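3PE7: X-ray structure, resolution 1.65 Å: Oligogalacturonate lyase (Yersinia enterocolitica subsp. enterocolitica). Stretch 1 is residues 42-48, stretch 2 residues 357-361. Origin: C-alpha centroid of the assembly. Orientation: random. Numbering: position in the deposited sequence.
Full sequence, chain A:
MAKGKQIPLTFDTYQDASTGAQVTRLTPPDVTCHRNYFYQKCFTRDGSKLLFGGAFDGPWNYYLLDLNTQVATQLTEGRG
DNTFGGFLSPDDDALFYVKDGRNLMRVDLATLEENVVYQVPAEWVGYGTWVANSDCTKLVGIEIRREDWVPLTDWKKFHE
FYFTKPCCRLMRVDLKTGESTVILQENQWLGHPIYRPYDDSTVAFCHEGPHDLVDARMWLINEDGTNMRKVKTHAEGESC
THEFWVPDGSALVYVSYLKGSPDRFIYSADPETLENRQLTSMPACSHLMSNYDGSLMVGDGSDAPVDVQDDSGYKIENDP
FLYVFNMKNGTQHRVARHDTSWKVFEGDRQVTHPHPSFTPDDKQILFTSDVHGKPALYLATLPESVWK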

# COMPACT_ATOMS: atom_id res chain seq x y z
N CYS A 42 5.99 -7.25 2.07
CA CYS A 42 6.38 -7.31 3.48
C CYS A 42 6.68 -8.70 4.04
O CYS A 42 7.33 -8.81 5.05
N PHE A 43 6.18 -9.75 3.38
CA PHE A 43 6.52 -11.11 3.75
C PHE A 43 7.69 -11.60 2.91
O PHE A 43 7.73 -11.32 1.73
N THR A 44 8.61 -12.35 3.52
CA THR A 44 9.63 -13.05 2.72
C THR A 44 8.92 -14.12 1.87
O THR A 44 7.80 -14.50 2.16
N ARG A 45 9.59 -14.59 0.83
CA ARG A 45 8.94 -15.51 -0.13
C ARG A 45 8.38 -16.78 0.51
O ARG A 45 7.32 -17.26 0.10
N ASP A 46 9.07 -17.30 1.52
CA ASP A 46 8.62 -18.52 2.19
C ASP A 46 7.60 -18.26 3.32
O ASP A 46 7.20 -19.18 4.03
N GLY A 47 7.21 -17.00 3.48
CA GLY A 47 6.17 -16.63 4.45
C GLY A 47 6.62 -16.64 5.90
O GLY A 47 5.79 -16.49 6.80
N SER A 48 7.92 -16.81 6.16
CA SER A 48 8.39 -17.02 7.53
C SER A 48 8.77 -15.75 8.27
O SER A 48 8.89 -15.76 9.49
N SER A 357 -3.87 -7.58 3.17
CA SER A 357 -3.29 -8.34 2.06
C SER A 357 -3.24 -9.81 2.46
O SER A 357 -3.48 -10.15 3.62
N PHE A 358 -2.93 -10.70 1.50
CA PHE A 358 -2.85 -12.12 1.76
C PHE A 358 -1.43 -12.53 2.15
O PHE A 358 -0.46 -11.97 1.63
N THR A 359 -1.31 -13.50 3.06
CA THR A 359 -0.04 -14.16 3.30
C THR A 359 0.36 -14.89 2.00
O THR A 359 -0.49 -15.17 1.16
N PRO A 360 1.66 -15.20 1.84
CA PRO A 360 2.09 -15.85 0.59
C PRO A 360 1.34 -17.16 0.27
O PRO A 360 1.21 -17.54 -0.91
N ASP A 361 0.85 -17.85 1.30
CA ASP A 361 0.13 -19.12 1.11
C ASP A 361 -1.38 -18.98 0.86
O ASP A 361 -2.07 -19.98 0.64

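Two stretches more than 300 residues apart in sequence meet here without a hydrogen bond between them; a proline ring laid against a phenylalanine does most of the work. The example illustrates a general principle: where a turn meets another segment of chain, the polar side chains can be occupied locally, leaving the contact itself to carbon.

Phe-43 points toward the other stretch in the m rotamer (chi1 -73°, chi2 -83°), which presents one face of its ring to Pro-360 CD and Thr-359 CA. Pro-360 CD sits 4.1 Å from the centroid of the Phe-43 ring, 26° off the normal, a CH-pi contact suited to proline because its CD hydrogens, next to nitrogen, are mildly polarised. The proline, puckered C-gamma exo, also brings its CG to 3.6 Å from Phe-43 CB. Farther out on the aromatic ring, Phe-43 CZ meets Thr-359 CG2 at 3.7 Å; the CA-to-CB bond of that threonine runs sideways.

The same proline fits against the type I turn from Thr-44 to Gly-47, which is closed by a 2.9 Å hydrogen bond from Gly-47 N to Thr-44 O. Here it touches backbone: Pro-360 CG is 3.9 Å from Gly-47 CA, and Pro-360 CB is 4.0 Å from Arg-45 O. Gly-47 adopts a positive phi, 75°, which by itself favours glycine. Thr-44, Arg-45 and Asp-46 direct their CA-to-CB bonds away.

The recorded side-chain hydrogen bonds lie outside the contact. Asp-46 OD1 accepts hydrogen bonds from Ser-48 OG (2.7 Å) and Ser-48 N (3.0 Å). In the second stretch, Thr-359, in the p rotamer, donates from OG1 to Asp-361 OD1 at 2.7 Å. Ser-357 points toward the first stretch without reaching contact distance, and its OG is hydrogen-bonded elsewhere in the structure.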

# COMPACT_ATOMS: atom_id res chain seq x y z
CB CYS A 42 5.34 -6.63 4.41
SG CYS A 42 3.66 -7.31 4.29
CB PHE A 43 5.35 -12.07 3.51
CG PHE A 43 4.25 -11.92 4.50
CD1 PHE A 43 4.31 -12.56 5.74
CD2 PHE A 43 3.12 -11.17 4.17
CE1 PHE A 43 3.24 -12.45 6.65
CE2 PHE A 43 2.07 -11.03 5.08
CZ PHE A 43 2.13 -11.68 6.31
CB THR A 44 10.75 -13.65 3.58
OG1 THR A 44 10.22 -14.48 4.62
CG2 THR A 44 11.58 -12.54 4.20
CB ARG A 45 9.90 -15.86 -1.26
CG ARG A 45 10.18 -14.68 -2.18
CD ARG A 45 11.33 -15.01 -3.16
NE ARG A 45 12.59 -15.26 -2.47
CZ ARG A 45 13.71 -15.59 -3.10
NH1 ARG A 45 13.73 -15.70 -4.42
NH2 ARG A 45 14.81 -15.82 -2.40
CB ASP A 46 9.80 -19.37 2.68
CG ASP A 46 10.44 -18.85 3.95
OD1 ASP A 46 10.16 -17.70 4.38
OD2 ASP A 46 11.26 -19.61 4.52
CB SER A 48 9.58 -18.01 7.58
OG SER A 48 10.74 -17.47 7.00
CB SER A 357 -1.91 -7.81 1.66
OG SER A 357 -0.95 -8.13 2.66
CB PHE A 358 -3.32 -12.92 0.53
CG PHE A 358 -4.78 -12.74 0.20
CD1 PHE A 358 -5.19 -11.78 -0.71
CD2 PHE A 358 -5.75 -13.54 0.81
CE1 PHE A 358 -6.57 -11.61 -1.05
CE2 PHE A 358 -7.11 -13.37 0.51
CZ PHE A 358 -7.52 -12.40 -0.43
CB THR A 359 -0.13 -15.18 4.44
OG1 THR A 359 -1.27 -16.03 4.23
CG2 THR A 359 -0.26 -14.46 5.80
CB PRO A 360 3.60 -16.08 0.82
CG PRO A 360 4.00 -14.93 1.70
CD PRO A 360 2.82 -14.76 2.64
CB ASP A 361 0.42 -20.11 2.26
CG ASP A 361 -0.13 -19.67 3.60
OD1 ASP A 361 -0.83 -18.64 3.66
OD2 ASP A 361 0.14 -20.36 4.61